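PDB 2OC3: tyrosine-protein phosphatase non-receptor type 18 from Homo sapiens, which catalyses, through the catalytic domain present in this chain, the dephosphorylation of phosphotyrosine in proteins, including autophosphorylated tyrosine kinases known to be overexpressed in tumours. Local coordinates for residues A[109-113]-A[114-118]; A[143-146]-A[147-150]; A[286-289]-A[290-294]. One frame throughout, in Å; residues are numbered along the deposited sequence.

Contact 1: residues A[109-113]-A[114-118]; sequences QGPLP and HTLLD
T115 has a chi1 of 72°, which places OG1 between the backbone N and the carbonyl carbon and turns it back toward L112. There it accepts the backbone N-H of L112, with OG1 2.9 Å from N. A second bond runs the opposite way, from T115 N to L112 O at 2.9 Å. This bond closes a type I beta turn, with P113 and H114 at the two corner positions. The fixed phi of P113 suits its corner.

H114 has a chi1 of 51°, and its ring lies alongside the L112 side chain, both pointing the same way. L112 CB sits over one face of the imidazole, 4.1 Å from the centroid, a CH-pi contact. Further out, L112 CD1 comes within 3.7 Å of H114 NE2. That nitrogen is hydrogen-bonded to R62 O, which fixes the ring from its far end. On a different side of the turn, P111 CG meets L116 CD2 at 3.9 Å, the two side chains crossing at about a right angle.

T115 OG1 has a further partner, a water 2.7 Å away. The same water accepts from Q109 NE2, which is also bonded to K63 O. A second water links P113 O to L117 N.

The turn joins the end of strand 103-108 to the start of helix 116-125. T115 is at the N-cap position, but its OG1 is turned back to L112 and makes no capping bond to the helix. Its QGP sequence belongs to a motif familiar in classical tyrosine phosphatases. G110 makes a backbone hydrogen bond with S234, in the loop that probably binds the substrate, as in related phosphatases. L116 and L117 pack on T158 of strand 156-158.

Contact 2: residues A[143-146]-A[147-150]; sequences KRCE and RYWA
C145 and Y148 meet edge-on. C145 SG is anti to its own backbone N (chi1 -173°), and it approaches the rim of the phenol ring near the ring plane. SG lies 5.4 Å from the Y148 ring centroid and 85° off the ring normal. Its nearest ring atom is Y148 CE2, at 4.1 Å, a cysteine sulfur-aromatic contact. E146 O also comes close to the ring, 3.5 Å from Y148 CD2.

The aromatic packing continues to W149. Its CE3 stands over the centre of one Y148 face, 3.7 Å above the plane. One face of the indole is in turn covered by R147 CG. A bend at chi3 (64°) brings the R147 guanidinium round to the carbonyl of W149. NH1 donates to W149 O at 2.9 Å, in the carbonyl plane and nearly in the guanidinium plane, which sets the way the group faces.

K143 NZ forms a salt bridge with E146 OE2 at 2.6 Å, reaching it from above the carboxylate plane. A water accepts from both K143 NZ and R147 N.

C145, Y148 and W149 fit the KCxxYW motif of classical tyrosine phosphatases, with R144 in place of its lysine. Y148 OH is hydrogen-bonded to H232, next to the predicted nucleophile C233, and to Q193. R178 makes a cation-pi contact with W149. The chemistry is therefore divided: a buried face of sulfur and aromatic rings lies toward strand 130-133, while charged groups and water take the more open side. The two hydroxyl bonds pin the tip of Y148, and W149 CE3 over the ring face probably limits its rotation.

Contact 3: residues A[286-289]-A[290-294]; sequences RFLY and HTVAQ
T291 reaches back one helical turn to F287. Its CB lies 3.5 Å from F287 O and equally far from L288 O. From CB the side chain forks. CG2 is anti to the backbone N. OG1 is set beside that N (chi1 -54°), and there it meets the carbonyl of F287. OG1 donates to F287 O at 2.8 Å, from above the carbonyl plane. The same hydroxyl oxygen sits over the centre of one face of the F287 ring, 4.1 Å above it. The carbonyl holds the hydroxyl; the ring merely covers it. The T291 side chain packs on M211 and L212 of helix 209-222 and on V246 of helix 238-254.

F287 O takes two bonds, because T291 N also donates to it, at 2.9 Å. The two donors come from opposite faces of the carbonyl plane. The flanking pairs R286 to H290, L288 to V292 and Y289 to A293 keep the regular i to i+4 pattern of an alpha helix.

On the next side of the helix, L288 CD1 touches V292 CG2 at 4.3 Å. L288 also packs on V268, and V292 on L264, both of helix 264-272. Y289 sends its hydroxyl to E33.

The buried face of helix 282-296, the last of the phosphatase domain, is thus apolar, with one hydroxyl in it. Bonding to the carbonyl four residues back is a common way for a serine or threonine to be accommodated within a helix. The bond to F287 O may by itself meet the polar need of T291 OG1 among these helices.

In the fold
Contacts 1 and 2 lie side by side, their centres 8 Å apart, and bind two loops together: P111 O probably accepts a hydrogen bond from E146 N, and G110 packs on C145. Both loops border the catalytic loop. Contact 3 is remote, about 31 Å from contact 1 and 29 Å from contact 2 between centres, on one helix packed against other helices. Contact 2 is the buried one, built on one cysteine sulfur and two aromatic rings. Contacts 1 and 3 are partly buried. In contact 1 a threonine hydroxyl accepts from the backbone of a turn; in contact 3 a threonine hydroxyl donates to the backbone of a helix.

Contact 1: residues A[109-113]-A[114-118]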
# COMPACT_ATOMS: atom_id res chain seq x y z
N GLN A 109 -3.56 -5.83 3.24
CA GLN A 109 -2.81 -7.07 2.99
C GLN A 109 -3.16 -7.67 1.63
O GLN A 109 -4.18 -7.37 1.00
CB GLN A 109 -3.14 -8.07 4.09
CG GLN A 109 -4.52 -8.68 4.03
CD GLN A 109 -4.84 -9.67 5.13
OE1 GLN A 109 -4.14 -9.78 6.14
NE2 GLN A 109 -5.96 -10.37 4.93
N GLY A 110 -2.36 -8.64 1.19
CA GLY A 110 -2.71 -9.42 0.00
C GLY A 110 -3.89 -10.32 0.38
O GLY A 110 -3.81 -11.06 1.37
N PRO A 111 -5.00 -10.24 -0.38
CA PRO A 111 -6.18 -10.98 0.04
C PRO A 111 -6.00 -12.50 0.08
O PRO A 111 -5.18 -13.07 -0.68
CB PRO A 111 -7.23 -10.55 -0.97
CG PRO A 111 -6.48 -10.08 -2.12
CD PRO A 111 -5.25 -9.45 -1.59
N LEU A 112 -6.77 -13.13 0.98
CA LEU A 112 -6.83 -14.58 1.11
C LEU A 112 -7.98 -15.10 0.26
O LEU A 112 -8.84 -14.32 -0.17
CB LEU A 112 -7.12 -14.89 2.59
CG LEU A 112 -6.03 -14.47 3.57
CD1 LEU A 112 -6.62 -14.33 4.98
CD2 LEU A 112 -4.92 -15.47 3.62
N PRO A 113 -8.07 -16.43 0.06
CA PRO A 113 -9.20 -16.91 -0.73
C PRO A 113 -10.57 -16.42 -0.23
O PRO A 113 -11.42 -15.98 -1.02
CB PRO A 113 -9.05 -18.45 -0.65
CG PRO A 113 -7.64 -18.66 -0.40
CD PRO A 113 -7.19 -17.52 0.49
N HIS A 114 -10.72 -16.43 1.09
CA HIS A 114 -11.96 -15.99 1.72
C HIS A 114 -12.05 -14.50 2.02
O HIS A 114 -13.06 -14.07 2.60
CB HIS A 114 -12.21 -16.78 3.00
CG HIS A 114 -11.05 -16.80 3.93
ND1 HIS A 114 -9.91 -17.53 3.68
CD2 HIS A 114 -10.85 -16.17 5.11
CE1 HIS A 114 -9.06 -17.35 4.68
NE2 HIS A 114 -9.60 -16.53 5.55
N THR A 115 -11.04 -13.70 1.64
CA THR A 115 -11.20 -12.24 1.71
C THR A 115 -11.14 -11.53 0.33
O THR A 115 -11.16 -10.31 0.27
CB THR A 115 -10.25 -11.56 2.68
OG1 THR A 115 -8.92 -11.58 2.16
CG2 THR A 115 -10.31 -12.22 4.07
N LEU A 116 -11.12 -12.30 -0.76
CA LEU A 116 -11.15 -11.73 -2.12
C LEU A 116 -12.34 -10.80 -2.31
O LEU A 116 -12.24 -9.71 -2.85
CB LEU A 116 -11.22 -12.82 -3.18
CG LEU A 116 -9.95 -13.60 -3.47
CD1 LEU A 116 -10.24 -14.61 -4.60
CD2 LEU A 116 -8.79 -12.70 -3.92
N LEU A 117 -13.50 -11.25 -1.86
CA LEU A 117 -14.71 -10.46 -1.98
C LEU A 117 -14.55 -9.14 -1.19
O LEU A 117 -14.96 -8.04 -1.65
CB LEU A 117 -15.97 -11.26 -1.53
CG LEU A 117 -17.26 -10.47 -1.43
CD1 LEU A 117 -17.60 -9.84 -2.77
CD2 LEU A 117 -18.39 -11.40 -0.99
N ASP A 118 -13.98 -9.23 0.02
CA ASP A 118 -13.77 -8.03 0.82
C ASP A 118 -12.81 -7.02 0.18
O ASP A 118 -13.00 -5.81 0.24
CB ASP A 118 -13.34 -8.40 2.22
CG ASP A 118 -14.39 -9.21 2.98
OD1 ASP A 118 -15.60 -9.04 2.68
OD2 ASP A 118 -13.97 -9.98 3.88
O HOH W 1 -7.87 -9.19 3.01
O HOH W 2 -13.84 -14.09 -1.00

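Contact 2: residues A[143-146]-A[147-150]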
# COMPACT_ATOMS: atom_id res chain seq x y z
N LYS A 143 2.97 -19.11 -0.28
CA LYS A 143 1.85 -18.29 -0.76
C LYS A 143 1.82 -16.95 -0.01
O LYS A 143 1.87 -16.89 1.24
CB LYS A 143 0.50 -18.99 -0.58
CG LYS A 143 -0.66 -18.39 -1.40
CD LYS A 143 -0.51 -18.69 -2.88
CE LYS A 143 -1.51 -17.99 -3.76
NZ LYS A 143 -2.67 -18.88 -4.09
N ARG A 144 1.80 -15.88 -0.79
CA ARG A 144 1.86 -14.53 -0.25
C ARG A 144 0.63 -13.67 -0.62
O ARG A 144 0.34 -12.68 0.09
CB ARG A 144 3.14 -13.84 -0.73
CG ARG A 144 4.40 -14.45 -0.13
CD ARG A 144 4.49 -14.24 1.39
NE ARG A 144 5.77 -14.74 1.90
CZ ARG A 144 5.97 -15.19 3.14
NH1 ARG A 144 4.99 -15.27 4.03
NH2 ARG A 144 7.18 -15.61 3.46
N CYS A 145 -0.08 -14.01 -1.68
CA CYS A 145 -1.26 -13.28 -2.08
C CYS A 145 -2.08 -14.12 -3.02
O CYS A 145 -1.50 -14.68 -3.97
CB CYS A 145 -0.84 -12.00 -2.80
SG CYS A 145 -2.19 -10.84 -3.22
N GLU A 146 -3.41 -14.14 -2.83
CA GLU A 146 -4.26 -14.74 -3.85
C GLU A 146 -4.40 -13.88 -5.09
O GLU A 146 -4.45 -12.64 -5.00
CB GLU A 146 -5.63 -15.05 -3.27
CG GLU A 146 -5.58 -16.08 -2.19
CD GLU A 146 -5.05 -17.42 -2.68
OE1 GLU A 146 -5.61 -17.94 -3.67
OE2 GLU A 146 -4.05 -17.90 -2.13
N ARG A 147 -4.52 -14.51 -6.25
CA ARG A 147 -4.80 -13.79 -7.48
C ARG A 147 -6.22 -13.27 -7.39
O ARG A 147 -7.19 -14.04 -7.24
CB ARG A 147 -4.65 -14.70 -8.70
CG ARG A 147 -5.12 -14.02 -9.95
CD ARG A 147 -4.65 -14.73 -11.18
NE ARG A 147 -5.21 -16.08 -11.31
CZ ARG A 147 -6.42 -16.36 -11.80
NH1 ARG A 147 -7.27 -15.39 -12.16
NH2 ARG A 147 -6.82 -17.63 -11.90
N TYR A 148 -6.36 -11.95 -7.53
CA TYR A 148 -7.65 -11.29 -7.54
C TYR A 148 -7.99 -10.65 -8.87
O TYR A 148 -9.07 -10.07 -9.01
CB TYR A 148 -7.69 -10.26 -6.44
CG TYR A 148 -6.55 -9.24 -6.49
CD1 TYR A 148 -6.63 -8.11 -7.32
CD2 TYR A 148 -5.44 -9.37 -5.65
CE1 TYR A 148 -5.64 -7.18 -7.38
CE2 TYR A 148 -4.39 -8.42 -5.73
CZ TYR A 148 -4.52 -7.31 -6.57
OH TYR A 148 -3.56 -6.34 -6.59
N TRP A 149 -7.07 -10.72 -9.81
CA TRP A 149 -7.23 -10.20 -11.18
C TRP A 149 -7.54 -11.37 -12.12
O TRP A 149 -7.27 -12.54 -11.81
CB TRP A 149 -5.98 -9.46 -11.61
CG TRP A 149 -4.74 -10.29 -11.61
CD1 TRP A 149 -4.26 -11.00 -12.65
CD2 TRP A 149 -3.84 -10.54 -10.50
NE1 TRP A 149 -3.14 -11.69 -12.28
CE2 TRP A 149 -2.86 -11.43 -10.96
CE3 TRP A 149 -3.77 -10.10 -9.17
CZ2 TRP A 149 -1.81 -11.85 -10.18
CZ3 TRP A 149 -2.73 -10.56 -8.37
CH2 TRP A 149 -1.78 -11.45 -8.87
N ALA A 150 -8.12 -11.02 -13.27
CA ALA A 150 -8.54 -11.99 -14.27
C ALA A 150 -7.37 -12.27 -15.19
O ALA A 150 -6.41 -11.50 -15.26
CB ALA A 150 -9.71 -11.46 -15.07
O HOH W 3 -4.03 -17.47 -6.23

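Contact 3: residues A[286-289]-A[290-294]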
# COMPACT_ATOMS: atom_id res chain seq x y z
N ARG A 286 16.78 2.35 4.23
CA ARG A 286 17.91 2.81 3.42
C ARG A 286 17.48 2.94 1.94
O ARG A 286 17.84 3.92 1.27
CB ARG A 286 19.10 1.86 3.55
CG ARG A 286 19.85 1.90 4.86
CD ARG A 286 21.07 0.93 4.83
NE ARG A 286 21.77 0.93 6.12
CZ ARG A 286 22.61 1.89 6.53
NH1 ARG A 286 22.88 2.93 5.75
NH2 ARG A 286 23.18 1.80 7.73
N PHE A 287 16.73 1.95 1.44
CA PHE A 287 16.21 1.98 0.06
C PHE A 287 15.33 3.22 -0.18
O PHE A 287 15.41 3.90 -1.24
CB PHE A 287 15.44 0.72 -0.22
CG PHE A 287 14.90 0.60 -1.62
CD1 PHE A 287 15.75 0.51 -2.71
CD2 PHE A 287 13.54 0.45 -1.84
CE1 PHE A 287 15.22 0.33 -3.98
CE2 PHE A 287 13.04 0.26 -3.12
CZ PHE A 287 13.89 0.21 -4.17
N LEU A 288 14.49 3.54 0.81
CA LEU A 288 13.66 4.71 0.75
C LEU A 288 14.53 5.98 0.68
O LEU A 288 14.26 6.89 -0.13
CB LEU A 288 12.73 4.69 1.98
CG LEU A 288 11.83 5.89 2.20
CD1 LEU A 288 10.77 6.03 1.06
CD2 LEU A 288 11.17 5.76 3.59
N TYR A 289 15.56 6.08 1.51
CA TYR A 289 16.52 7.16 1.42
C TYR A 289 17.17 7.28 0.05
O TYR A 289 17.25 8.37 -0.48
CB TYR A 289 17.61 7.06 2.51
CG TYR A 289 17.41 8.04 3.65
CD1 TYR A 289 16.67 7.66 4.76
CD2 TYR A 289 17.91 9.33 3.59
CE1 TYR A 289 16.45 8.53 5.80
CE2 TYR A 289 17.72 10.22 4.67
CZ TYR A 289 16.97 9.81 5.77
OH TYR A 289 16.72 10.63 6.84
N HIS A 290 17.57 6.16 -0.53
CA HIS A 290 18.18 6.14 -1.86
C HIS A 290 17.20 6.70 -2.90
O HIS A 290 17.56 7.52 -3.77
CB HIS A 290 18.54 4.70 -2.21
CG HIS A 290 19.35 4.53 -3.47
ND1 HIS A 290 19.71 5.57 -4.29
CD2 HIS A 290 19.86 3.41 -4.03
CE1 HIS A 290 20.43 5.10 -5.31
NE2 HIS A 290 20.53 3.79 -5.17
N THR A 291 15.94 6.27 -2.79
CA THR A 291 14.88 6.67 -3.72
C THR A 291 14.62 8.17 -3.63
O THR A 291 14.52 8.85 -4.66
CB THR A 291 13.57 5.89 -3.46
OG1 THR A 291 13.83 4.47 -3.48
CG2 THR A 291 12.53 6.23 -4.49
N VAL A 292 14.52 8.68 -2.40
CA VAL A 292 14.23 10.09 -2.20
C VAL A 292 15.41 10.96 -2.68
O VAL A 292 15.19 11.97 -3.35
CB VAL A 292 13.84 10.37 -0.72
CG1 VAL A 292 13.79 11.86 -0.44
CG2 VAL A 292 12.48 9.69 -0.41
N ALA A 293 16.64 10.55 -2.37
CA ALA A 293 17.85 11.26 -2.85
C ALA A 293 17.85 11.34 -4.37
O ALA A 293 18.13 12.40 -4.95
CB ALA A 293 19.12 10.56 -2.33
N GLN A 294 17.48 10.23 -5.03
CA GLN A 294 17.43 10.20 -6.49
C GLN A 294 16.35 11.14 -7.03
O GLN A 294 16.58 11.87 -8.01
CB GLN A 294 17.21 8.79 -6.98
CG GLN A 294 16.88 8.73 -8.43
CD GLN A 294 17.09 7.38 -9.03
OE1 GLN A 294 17.87 6.57 -8.51
NE2 GLN A 294 16.39 7.13 -10.14